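Side-chain contacts in ketosynthase (Streptomyces sp. MSC090213JE08, PDB 6KXD), which probably serves as the chain length factor partner of a ketosynthase in a highly reducing type II polyketide synthase that makes the ishigamide chain: residues R106-D111 against A244-L249; W214-A219 against P227-G232; A338-A343 against R353-C358. All coordinates share one frame; numbering follows the deposited sequence.

Interaction 1: residues R106-D111 against A244-L249; sequences RAVATD and AERPPL
R246 and E245 meet A107, V108 and A109 where two surface loops of the ketoacyl synthase fold come together. Segment 106-111 lies in the loop between helix 86-99 and strand 114-119. Segment 244-249 lies in the loop between strands 229-240 and 250-259. V108 lays CG2 over one face of the R246 guanidinium, 3.9 Å from R246 NE, and the two side chains cross at about a right angle. V108 chi1 of 169° sets CG1 anti to the backbone N, and CG2 is then the branch that reaches the guanidinium. The R246 chain bends at chi2 and chi3, and its CD comes 3.6 Å from A107 O. E245 is extended beyond CG and brings OE1 within 4.0 Å of A109 CB. A water joins the same two residues. It accepts from A109 N at 2.8 Å and donates to E245 OE1 at 3.2 Å. K199 NZ adds weak polar contacts to E245 OE1 and A109 O. The direct contacts are van der Waals only. The polar link between the loops runs through one water, with weak help from K199. R246 NE is buried by the contact with no partner in the model, so packing replaces a polar bond at this atom.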
ATOM      1  N   ARG B 106      17.464   7.955 -22.635  1.00 42.03           N
ATOM      2  CA  ARG B 106      16.327   8.330 -21.858  1.00 45.76           C
ATOM      3  C   ARG B 106      15.167   8.563 -22.827  1.00 49.70           C
ATOM      4  O   ARG B 106      15.175   9.546 -23.562  1.00 50.34           O
ATOM      5  CB  ARG B 106      16.684   9.576 -21.045  1.00 53.24           C
ATOM      6  CG  ARG B 106      15.847   9.837 -19.803  1.00 66.58           C
ATOM      7  CD  ARG B 106      16.771  10.262 -18.658  1.00 74.99           C
ATOM      8  NE  ARG B 106      16.418   9.526 -17.449  1.00 78.42           N
ATOM      9  CZ  ARG B 106      17.100   8.502 -16.925  1.00 87.49           C
ATOM     10  NH1 ARG B 106      18.407   8.381 -17.136  1.00 62.84           N
ATOM     11  NH2 ARG B 106      16.459   7.616 -16.163  1.00 73.85           N
ATOM     12  N   ALA B 107      14.163   7.672 -22.784  1.00 42.78           N
ATOM     13  CA  ALA B 107      13.025   7.734 -23.680  1.00 45.89           C
ATOM     14  C   ALA B 107      11.902   8.565 -23.063  1.00 53.00           C
ATOM     15  O   ALA B 107      11.077   9.126 -23.786  1.00 47.00           O
ATOM     16  CB  ALA B 107      12.541   6.362 -24.037  1.00 48.79           C
ATOM     17  N   VAL B 108      11.842   8.622 -21.726  1.00 39.87           N
ATOM     18  CA  VAL B 108      10.767   9.291 -21.064  1.00 40.79           C
ATOM     19  C   VAL B 108      11.365  10.381 -20.186  1.00 43.64           C
ATOM     20  O   VAL B 108      12.219  10.111 -19.388  1.00 42.55           O
ATOM     21  CB  VAL B 108       9.950   8.289 -20.214  1.00 45.01           C
ATOM     22  CG1 VAL B 108       8.981   9.014 -19.307  1.00 42.32           C
ATOM     23  CG2 VAL B 108       9.268   7.261 -21.083  1.00 48.32           C
ATOM     24  N   ALA B 109      10.877  11.598 -20.358  1.00 42.55           N
ATOM     25  CA  ALA B 109      11.295  12.716 -19.551  1.00 45.98           C
ATOM     26  C   ALA B 109      10.536  12.599 -18.237  1.00 44.73           C
ATOM     27  O   ALA B 109       9.321  12.616 -18.230  1.00 50.07           O
ATOM     28  CB  ALA B 109      10.986  14.020 -20.236  1.00 47.72           C
ATOM     29  N   THR B 110      11.271  12.425 -17.157  1.00 42.06           N
ATOM     30  CA  THR B 110      10.636  12.383 -15.844  1.00 45.16           C
ATOM     31  C   THR B 110      11.067  13.614 -15.059  1.00 46.04           C
ATOM     32  O   THR B 110      12.074  14.240 -15.347  1.00 43.68           O
ATOM     33  CB  THR B 110      10.988  11.086 -15.117  1.00 43.39           C
ATOM     34  OG1 THR B 110      12.404  11.066 -15.008  1.00 41.65           O
ATOM     35  CG2 THR B 110      10.522   9.822 -15.813  1.00 46.45           C
ATOM     36  N   ASP B 111      10.252  13.979 -14.081  1.00 43.87           N
ATOM     37  CA  ASP B 111      10.606  15.042 -13.165  1.00 46.87           C
ATOM     38  C   ASP B 111       9.994  14.743 -11.802  1.00 48.04           C
ATOM     39  O   ASP B 111       9.442  13.673 -11.572  1.00 41.54           O
ATOM     40  CB  ASP B 111      10.161  16.381 -13.754  1.00 45.95           C
ATOM     41  CG  ASP B 111       8.682  16.490 -14.085  1.00 48.99           C
ATOM     42  OD1 ASP B 111       7.841  15.771 -13.477  1.00 45.35           O
ATOM     43  OD2 ASP B 111       8.359  17.315 -14.966  1.00 53.58           O
ATOM     44  N   ALA B 244       0.138  14.697 -23.142  1.00 57.18           N
ATOM     45  CA  ALA B 244       0.946  13.521 -23.429  1.00 56.15           C
ATOM     46  C   ALA B 244       2.094  13.902 -24.362  1.00 61.11           C
ATOM     47  O   ALA B 244       1.855  14.460 -25.418  1.00 54.14           O
ATOM     48  CB  ALA B 244       0.104  12.425 -24.020  1.00 56.11           C
ATOM     49  N   GLU B 245       3.312  13.542 -23.939  1.00 63.91           N
ATOM     50  CA  GLU B 245       4.575  13.863 -24.592  1.00 69.25           C
ATOM     51  C   GLU B 245       4.995  12.725 -25.522  1.00 68.50           C
ATOM     52  O   GLU B 245       5.969  12.863 -26.261  1.00 58.23           O
ATOM     53  CB  GLU B 245       5.661  14.113 -23.541  1.00 70.19           C
ATOM     54  CG  GLU B 245       5.235  15.146 -22.508  1.00 74.13           C
ATOM     55  CD  GLU B 245       6.291  15.572 -21.506  1.00 75.42           C
ATOM     56  OE1 GLU B 245       7.238  14.786 -21.247  1.00 63.08           O
ATOM     57  OE2 GLU B 245       6.151  16.698 -20.982  1.00 77.74           O
ATOM     58  N   ARG B 246       4.275  11.599 -25.462  1.00 64.53           N
ATOM     59  CA  ARG B 246       4.471  10.499 -26.394  1.00 63.17           C
ATOM     60  C   ARG B 246       3.102  10.027 -26.867  1.00 60.51           C
ATOM     61  O   ARG B 246       2.099  10.257 -26.202  1.00 57.17           O
ATOM     62  CB  ARG B 246       5.315   9.394 -25.751  1.00 67.42           C
ATOM     63  CG  ARG B 246       6.803   9.537 -26.046  1.00 78.00           C
ATOM     64  CD  ARG B 246       7.690   9.074 -24.914  1.00 79.29           C
ATOM     65  NE  ARG B 246       7.260   7.772 -24.442  1.00 82.11           N
ATOM     66  CZ  ARG B 246       7.629   6.613 -24.971  1.00 80.83           C
ATOM     67  NH1 ARG B 246       8.515   6.579 -25.952  1.00 74.02           N
ATOM     68  NH2 ARG B 246       7.092   5.498 -24.515  1.00 69.24           N
ATOM     69  N   PRO B 247       2.998   9.407 -28.063  1.00 64.60           N
ATOM     70  CA  PRO B 247       1.694   9.045 -28.603  1.00 57.84           C
ATOM     71  C   PRO B 247       1.000   8.061 -27.659  1.00 55.17           C
ATOM     72  O   PRO B 247       1.610   7.112 -27.160  1.00 52.93           O
ATOM     73  CB  PRO B 247       1.965   8.406 -29.975  1.00 63.08           C
ATOM     74  CG  PRO B 247       3.473   8.163 -30.032  1.00 65.40           C
ATOM     75  CD  PRO B 247       4.109   9.024 -28.951  1.00 68.10           C
ATOM     76  N   PRO B 248      -0.290   8.285 -27.365  1.00 50.33           N
ATOM     77  CA  PRO B 248      -1.071   7.358 -26.548  1.00 52.49           C
ATOM     78  C   PRO B 248      -1.273   6.006 -27.237  1.00 52.34           C
ATOM     79  O   PRO B 248      -1.620   5.935 -28.431  1.00 47.91           O
ATOM     80  CB  PRO B 248      -2.386   8.108 -26.280  1.00 49.59           C
ATOM     81  CG  PRO B 248      -2.474   9.102 -27.411  1.00 56.71           C
ATOM     82  CD  PRO B 248      -1.039   9.502 -27.690  1.00 52.67           C
ATOM     83  N   LEU B 249      -1.088   4.937 -26.453  1.00 44.78           N
ATOM     84  CA  LEU B 249      -1.348   3.589 -26.890  1.00 44.52           C
ATOM     85  C   LEU B 249      -2.775   3.210 -26.504  1.00 47.20           C
ATOM     86  O   LEU B 249      -3.380   2.389 -27.185  1.00 43.82           O
ATOM     87  CB  LEU B 249      -0.350   2.609 -26.259  1.00 43.11           C
ATOM     88  CG  LEU B 249       1.119   3.009 -26.340  1.00 47.56           C
ATOM     89  CD1 LEU B 249       2.006   1.961 -25.676  1.00 46.07           C
ATOM     90  CD2 LEU B 249       1.529   3.209 -27.794  1.00 49.41           C
TER
HETATM   91  O   HOH W   1       8.509  11.883 -21.906  1.00 53.86           O

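Interaction 2: residues W214-A219 against P227-G232; sequences WFEHTA and PLLGEG
The P227 ring comes in at its CG corner, 4.3 Å from E216 CB. It is the aliphatic part of E216 that meets P227 and L229. No side chain of segment 227-232 stacks on the rings of W214 or H217, which serve other neighbours. The W214 indole gives its NE1 to P58 O and also packs on P132 of the partner subunit. The H217 imidazole bonds through NE2 to E133 of that subunit.

Both methyl groups of L229 reach E216, and the two side chains cross obliquely. L229 CD2 lies 4.1 Å from E216 CG. L229 CD1 sits 4.1 Å from E216 CB, so the pair shares a small apolar patch. The bend of E216 at chi2 (-59°) folds CD back from the extended line of CA, CB and CG. It leaves CB and CG against L229 and the carboxylate off the patch. E216 OE2 forms a salt bridge with R362, so the charge has a partner beside this patch.

The helix turn behind E216 is pinned at W214 O, which takes two donors. T218 N is the ordinary helix donor, at 2.9 Å. T218 OG1 lies 2.7 Å from the same W214 O and comes from the opposite face of the carbonyl plane, 38° out of it.

The arrangement is plain helix-on-strand packing. Strands 199-206 and 229-240 are consistent with the antiparallel last pair of the N-terminal half of a thiolase fold. Helix 210-219 lies in the connection between them and also faces the partner subunit.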
ATOM      1  N   TRP B 214       5.303 -22.227  -1.706  1.00 46.09           N
ATOM      2  CA  TRP B 214       4.803 -23.045  -0.568  1.00 45.51           C
ATOM      3  C   TRP B 214       3.593 -22.384   0.090  1.00 44.21           C
ATOM      4  O   TRP B 214       2.624 -23.061   0.432  1.00 47.42           O
ATOM      5  CB  TRP B 214       5.956 -23.296   0.416  1.00 48.65           C
ATOM      6  CG  TRP B 214       6.836 -24.397  -0.063  1.00 47.94           C
ATOM      7  CD1 TRP B 214       8.100 -24.310  -0.554  1.00 50.22           C
ATOM      8  CD2 TRP B 214       6.469 -25.787  -0.135  1.00 49.18           C
ATOM      9  NE1 TRP B 214       8.544 -25.550  -0.922  1.00 56.52           N
ATOM     10  CE2 TRP B 214       7.572 -26.473  -0.673  1.00 50.82           C
ATOM     11  CE3 TRP B 214       5.307 -26.502   0.195  1.00 56.92           C
ATOM     12  CZ2 TRP B 214       7.556 -27.854  -0.880  1.00 50.97           C
ATOM     13  CZ3 TRP B 214       5.296 -27.869  -0.002  1.00 51.86           C
ATOM     14  CH2 TRP B 214       6.395 -28.522  -0.555  1.00 49.57           C
ATOM     15  N   PHE B 215       3.603 -21.055   0.235  1.00 44.68           N
ATOM     16  CA  PHE B 215       2.482 -20.421   0.894  1.00 45.09           C
ATOM     17  C   PHE B 215       1.227 -20.546   0.040  1.00 45.95           C
ATOM     18  O   PHE B 215       0.130 -20.749   0.578  1.00 47.24           O
ATOM     19  CB  PHE B 215       2.756 -18.957   1.206  1.00 44.27           C
ATOM     20  CG  PHE B 215       3.670 -18.728   2.379  1.00 47.93           C
ATOM     21  CD1 PHE B 215       3.992 -19.748   3.256  1.00 54.70           C
ATOM     22  CD2 PHE B 215       4.212 -17.474   2.607  1.00 54.41           C
ATOM     23  CE1 PHE B 215       4.834 -19.521   4.335  1.00 52.29           C
ATOM     24  CE2 PHE B 215       5.050 -17.253   3.690  1.00 53.12           C
ATOM     25  CZ  PHE B 215       5.335 -18.273   4.565  1.00 49.53           C
ATOM     26  N   GLU B 216       1.394 -20.379  -1.268  1.00 42.98           N
ATOM     27  CA  GLU B 216       0.284 -20.509  -2.206  1.00 47.14           C
ATOM     28  C   GLU B 216      -0.311 -21.909  -2.105  1.00 46.64           C
ATOM     29  O   GLU B 216      -1.520 -22.071  -2.132  1.00 46.75           O
ATOM     30  CB  GLU B 216       0.755 -20.290  -3.643  1.00 46.01           C
ATOM     31  CG  GLU B 216       0.840 -18.817  -3.992  1.00 53.14           C
ATOM     32  CD  GLU B 216      -0.478 -18.078  -3.843  1.00 59.54           C
ATOM     33  OE1 GLU B 216      -1.437 -18.417  -4.580  1.00 59.93           O
ATOM     34  OE2 GLU B 216      -0.551 -17.209  -2.959  1.00 64.08           O
ATOM     35  N   HIS B 217       0.572 -22.905  -2.136  1.00 46.71           N
ATOM     36  CA  HIS B 217       0.165 -24.316  -2.046  1.00 52.50           C
ATOM     37  C   HIS B 217      -0.627 -24.543  -0.750  1.00 53.11           C
ATOM     38  O   HIS B 217      -1.689 -25.156  -0.773  1.00 53.48           O
ATOM     39  CB  HIS B 217       1.383 -25.235  -2.161  1.00 55.44           C
ATOM     40  CG  HIS B 217       1.145 -26.627  -1.666  1.00 61.99           C
ATOM     41  ND1 HIS B 217       0.536 -27.591  -2.447  1.00 64.86           N
ATOM     42  CD2 HIS B 217       1.451 -27.222  -0.490  1.00 65.52           C
ATOM     43  CE1 HIS B 217       0.456 -28.718  -1.766  1.00 64.80           C
ATOM     44  NE2 HIS B 217       0.993 -28.510  -0.552  1.00 65.94           N
ATOM     45  N   THR B 218      -0.123 -24.002   0.360  1.00 46.89           N
ATOM     46  CA  THR B 218      -0.763 -24.115   1.640  1.00 50.10           C
ATOM     47  C   THR B 218      -2.162 -23.492   1.580  1.00 52.25           C
ATOM     48  O   THR B 218      -3.096 -24.075   2.092  1.00 50.91           O
ATOM     49  CB  THR B 218       0.054 -23.456   2.754  1.00 51.74           C
ATOM     50  OG1 THR B 218       1.404 -23.909   2.698  1.00 45.61           O
ATOM     51  CG2 THR B 218      -0.489 -23.722   4.135  1.00 49.91           C
ATOM     52  N   ALA B 219      -2.272 -22.297   0.968  1.00 46.07           N
ATOM     53  CA  ALA B 219      -3.506 -21.517   0.919  1.00 48.46           C
ATOM     54  C   ALA B 219      -4.539 -22.148  -0.030  1.00 48.77           C
ATOM     55  O   ALA B 219      -5.730 -21.840   0.086  1.00 51.38           O
ATOM     56  CB  ALA B 219      -3.222 -20.083   0.514  1.00 45.43           C
ATOM     57  N   PRO B 227      -0.625 -24.806  -7.747  1.00 61.19           N
ATOM     58  CA  PRO B 227      -0.814 -23.965  -8.928  1.00 60.41           C
ATOM     59  C   PRO B 227       0.479 -23.784  -9.745  1.00 49.72           C
ATOM     60  O   PRO B 227       1.601 -23.815  -9.213  1.00 49.39           O
ATOM     61  CB  PRO B 227      -1.333 -22.647  -8.331  1.00 61.98           C
ATOM     62  CG  PRO B 227      -0.776 -22.631  -6.930  1.00 61.43           C
ATOM     63  CD  PRO B 227      -0.805 -24.076  -6.481  1.00 58.51           C
ATOM     64  N   LEU B 228       0.307 -23.610 -11.047  1.00 47.36           N
ATOM     65  CA  LEU B 228       1.370 -23.127 -11.891  1.00 48.06           C
ATOM     66  C   LEU B 228       1.595 -21.640 -11.563  1.00 46.23           C
ATOM     67  O   LEU B 228       0.699 -20.823 -11.778  1.00 42.11           O
ATOM     68  CB  LEU B 228       0.986 -23.287 -13.357  1.00 47.55           C
ATOM     69  CG  LEU B 228       2.106 -22.930 -14.321  1.00 46.83           C
ATOM     70  CD1 LEU B 228       3.396 -23.646 -13.931  1.00 47.24           C
ATOM     71  CD2 LEU B 228       1.729 -23.211 -15.769  1.00 51.34           C
ATOM     72  N   LEU B 229       2.778 -21.309 -11.051  1.00 42.01           N
ATOM     73  CA  LEU B 229       3.041 -19.932 -10.601  1.00 45.60           C
ATOM     74  C   LEU B 229       4.003 -19.277 -11.588  1.00 46.30           C
ATOM     75  O   LEU B 229       4.959 -19.887 -12.037  1.00 46.16           O
ATOM     76  CB  LEU B 229       3.644 -19.956  -9.198  1.00 50.02           C
ATOM     77  CG  LEU B 229       2.685 -20.412  -8.100  1.00 48.55           C
ATOM     78  CD1 LEU B 229       3.407 -20.572  -6.776  1.00 46.41           C
ATOM     79  CD2 LEU B 229       1.523 -19.426  -7.968  1.00 49.55           C
ATOM     80  N   GLY B 230       3.747 -17.999 -11.828  1.00 38.64           N
ATOM     81  CA  GLY B 230       4.592 -17.176 -12.665  1.00 40.13           C
ATOM     82  C   GLY B 230       5.063 -15.973 -11.884  1.00 43.41           C
ATOM     83  O   GLY B 230       4.815 -15.811 -10.671  1.00 45.98           O
ATOM     84  N   GLU B 231       5.795 -15.122 -12.578  1.00 38.70           N
ATOM     85  CA  GLU B 231       6.338 -13.992 -11.915  1.00 38.33           C
ATOM     86  C   GLU B 231       6.593 -12.907 -12.950  1.00 35.29           C
ATOM     87  O   GLU B 231       6.689 -13.163 -14.161  1.00 37.14           O
ATOM     88  CB  GLU B 231       7.641 -14.364 -11.206  1.00 40.00           C
ATOM     89  CG  GLU B 231       8.701 -14.829 -12.172  1.00 42.47           C
ATOM     90  CD  GLU B 231      10.130 -14.888 -11.632  1.00 42.44           C
ATOM     91  OE1 GLU B 231      10.343 -14.456 -10.500  1.00 40.36           O
ATOM     92  OE2 GLU B 231      11.020 -15.377 -12.357  1.00 42.76           O
ATOM     93  N   GLY B 232       6.895 -11.733 -12.431  1.00 34.99           N
ATOM     94  CA  GLY B 232       7.474 -10.742 -13.186  1.00 35.91           C
ATOM     95  C   GLY B 232       6.937  -9.383 -12.810  1.00 37.19           C
ATOM     96  O   GLY B 232       6.397  -9.169 -11.725  1.00 36.87           O
TER

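Interaction 3: residues A338-A343 against R353-C358; sequences AAVLAA and RIALVC
V340 sets its two methyl groups against A355 and V357, which lie two residues apart on one face of strand 354-360. CG1 of V340 is 3.5 Å from A355 CB, tighter than a usual carbon contact. CG2 of V340 meets V357 CG1 at 3.9 Å and also lies 4.1 Å from A355 CB. One valine thus spans both strand residues. Its chi1 of 170° puts CG1 anti to the backbone N, and from there the two branches lie along the strand, CG1 on A355 and CG2 toward V357. V357 turns CG1 to the helix with chi1 at -56°. The nearest CA atoms across the contact are those of V340 and A355, 7.1 Å apart.

Further out, V340 also packs on L373 of the neighbouring strand 365-373. Q336, one turn earlier on the helix, bonds through NE2 to C358 O. Helix 35-44 covers the far side, with A338 on F38 and A339 and A342 on V42. The other face of the strand turns L356 to L307 of helix 298-310.

Helix 332-344 leads into strand 354-360 through a short loop and is buried against it. This is consistent with the C-terminal-half helix of the central layer in the five-layered alpha-beta-alpha-beta-alpha thiolase fold.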
ATOM      1  N   ALA B 338      -0.830  -5.180 -20.490  1.00 38.29           N
ATOM      2  CA  ALA B 338       0.264  -5.334 -21.463  1.00 38.95           C
ATOM      3  C   ALA B 338      -0.107  -6.293 -22.606  1.00 38.47           C
ATOM      4  O   ALA B 338       0.252  -6.007 -23.761  1.00 38.76           O
ATOM      5  CB  ALA B 338       1.529  -5.763 -20.801  1.00 37.72           C
ATOM      6  N   ALA B 339      -0.790  -7.401 -22.311  1.00 35.73           N
ATOM      7  CA  ALA B 339      -1.215  -8.320 -23.349  1.00 41.02           C
ATOM      8  C   ALA B 339      -2.158  -7.600 -24.325  1.00 37.69           C
ATOM      9  O   ALA B 339      -2.073  -7.808 -25.530  1.00 40.23           O
ATOM     10  CB  ALA B 339      -1.831  -9.552 -22.763  1.00 40.89           C
ATOM     11  N   VAL B 340      -3.070  -6.774 -23.815  1.00 37.84           N
ATOM     12  CA  VAL B 340      -3.945  -5.985 -24.652  1.00 41.89           C
ATOM     13  C   VAL B 340      -3.120  -5.058 -25.546  1.00 41.96           C
ATOM     14  O   VAL B 340      -3.370  -4.990 -26.765  1.00 40.78           O
ATOM     15  CB  VAL B 340      -4.992  -5.195 -23.855  1.00 41.36           C
ATOM     16  CG1 VAL B 340      -5.706  -4.202 -24.742  1.00 46.57           C
ATOM     17  CG2 VAL B 340      -5.994  -6.102 -23.160  1.00 42.08           C
ATOM     18  N   LEU B 341      -2.116  -4.382 -24.973  1.00 39.80           N
ATOM     19  CA  LEU B 341      -1.344  -3.453 -25.735  1.00 38.54           C
ATOM     20  C   LEU B 341      -0.509  -4.195 -26.796  1.00 39.32           C
ATOM     21  O   LEU B 341      -0.361  -3.684 -27.927  1.00 42.93           O
ATOM     22  CB  LEU B 341      -0.424  -2.660 -24.806  1.00 39.15           C
ATOM     23  CG  LEU B 341      -1.138  -1.840 -23.734  1.00 38.06           C
ATOM     24  CD1 LEU B 341      -0.143  -1.136 -22.817  1.00 37.90           C
ATOM     25  CD2 LEU B 341      -2.053  -0.845 -24.364  1.00 38.83           C
ATOM     26  N   ALA B 342       0.018  -5.367 -26.427  1.00 37.90           N
ATOM     27  CA  ALA B 342       0.789  -6.224 -27.301  1.00 39.87           C
ATOM     28  C   ALA B 342      -0.059  -6.708 -28.492  1.00 44.89           C
ATOM     29  O   ALA B 342       0.422  -6.715 -29.651  1.00 46.08           O
ATOM     30  CB  ALA B 342       1.355  -7.383 -26.535  1.00 44.46           C
ATOM     31  N   ALA B 343      -1.276  -7.172 -28.199  1.00 44.53           N
ATOM     32  CA  ALA B 343      -2.260  -7.613 -29.196  1.00 47.07           C
ATOM     33  C   ALA B 343      -2.613  -6.457 -30.134  1.00 47.80           C
ATOM     34  O   ALA B 343      -2.797  -6.655 -31.367  1.00 49.24           O
ATOM     35  CB  ALA B 343      -3.502  -8.098 -28.517  1.00 49.74           C
ATOM     36  N   ARG B 353     -10.449   0.584 -30.545  1.00 41.77           N
ATOM     37  CA  ARG B 353     -11.272  -0.500 -30.032  1.00 44.49           C
ATOM     38  C   ARG B 353     -11.261  -0.480 -28.499  1.00 47.81           C
ATOM     39  O   ARG B 353     -10.322  -0.062 -27.889  1.00 45.12           O
ATOM     40  CB  ARG B 353     -10.779  -1.852 -30.546  1.00 47.75           C
ATOM     41  CG  ARG B 353     -10.959  -2.057 -32.043  1.00 56.67           C
ATOM     42  CD  ARG B 353     -12.404  -1.993 -32.498  1.00 60.51           C
ATOM     43  NE  ARG B 353     -12.399  -2.193 -33.948  1.00 76.58           N
ATOM     44  CZ  ARG B 353     -12.791  -3.292 -34.583  1.00 76.94           C
ATOM     45  NH1 ARG B 353     -13.824  -3.982 -34.132  1.00 67.34           N
ATOM     46  NH2 ARG B 353     -12.138  -3.696 -35.666  1.00 69.25           N
ATOM     47  N   ILE B 354     -12.317  -1.025 -27.893  1.00 41.49           N
ATOM     48  CA  ILE B 354     -12.419  -1.136 -26.458  1.00 41.87           C
ATOM     49  C   ILE B 354     -11.814  -2.458 -25.981  1.00 42.14           C
ATOM     50  O   ILE B 354     -12.021  -3.553 -26.547  1.00 39.31           O
ATOM     51  CB  ILE B 354     -13.886  -0.997 -26.001  1.00 39.52           C
ATOM     52  CG1 ILE B 354     -14.444   0.389 -26.292  1.00 46.19           C
ATOM     53  CG2 ILE B 354     -14.028  -1.328 -24.514  1.00 40.70           C
ATOM     54  CD1 ILE B 354     -13.810   1.470 -25.451  1.00 44.08           C
ATOM     55  N   ALA B 355     -11.059  -2.371 -24.881  1.00 38.39           N
ATOM     56  CA  ALA B 355     -10.587  -3.524 -24.208  1.00 39.30           C
ATOM     57  C   ALA B 355     -11.007  -3.456 -22.734  1.00 37.47           C
ATOM     58  O   ALA B 355     -11.113  -2.435 -22.119  1.00 39.46           O
ATOM     59  CB  ALA B 355      -9.090  -3.644 -24.334  1.00 37.92           C
ATOM     60  N   LEU B 356     -11.243  -4.627 -22.191  1.00 35.59           N
ATOM     61  CA  LEU B 356     -11.660  -4.810 -20.816  1.00 35.88           C
ATOM     62  C   LEU B 356     -10.686  -5.799 -20.179  1.00 37.34           C
ATOM     63  O   LEU B 356     -10.442  -6.881 -20.747  1.00 41.20           O
ATOM     64  CB  LEU B 356     -13.069  -5.395 -20.775  1.00 37.53           C
ATOM     65  CG  LEU B 356     -13.729  -5.486 -19.407  1.00 42.92           C
ATOM     66  CD1 LEU B 356     -15.232  -5.354 -19.541  1.00 45.06           C
ATOM     67  CD2 LEU B 356     -13.421  -6.823 -18.762  1.00 43.73           C
ATOM     68  N   VAL B 357     -10.163  -5.441 -19.011  1.00 36.62           N
ATOM     69  CA  VAL B 357      -9.313  -6.357 -18.240  1.00 37.25           C
ATOM     70  C   VAL B 357      -9.982  -6.536 -16.878  1.00 37.71           C
ATOM     71  O   VAL B 357     -10.540  -5.630 -16.355  1.00 39.11           O
ATOM     72  CB  VAL B 357      -7.862  -5.866 -18.117  1.00 40.03           C
ATOM     73  CG1 VAL B 357      -7.263  -5.633 -19.480  1.00 38.96           C
ATOM     74  CG2 VAL B 357      -7.714  -4.647 -17.248  1.00 47.15           C
ATOM     75  N   CYS B 358      -9.989  -7.759 -16.374  1.00 37.75           N
ATOM     76  CA  CYS B 358     -10.703  -8.057 -15.191  1.00 38.23           C
ATOM     77  C   CYS B 358      -9.768  -8.921 -14.336  1.00 36.03           C
ATOM     78  O   CYS B 358      -9.049  -9.790 -14.873  1.00 38.31           O
ATOM     79  CB  CYS B 358     -11.975  -8.854 -15.529  1.00 43.43           C
ATOM     80  SG  CYS B 358     -12.858  -9.261 -14.008  1.00 59.92           S
TER

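Interactions 1 and 3 are neighbours. Their centres are 20 Å apart, and L249 CB packs on L341 CD2 at 4.3 Å, which ties the surface loop to the buried helix 332-344. Interaction 2 stands apart. Its centre is about 35 Å from that of interaction 1, on the opposite side of the chain's centre, and about 25 Å from that of interaction 3. The nearest atoms of interactions 2 and 3 are about 10 Å apart. In sequence, interaction 2 falls between the two segments of interaction 1, and interaction 3 follows both. Among the three contacts, interaction 2 alone touches the partner subunit.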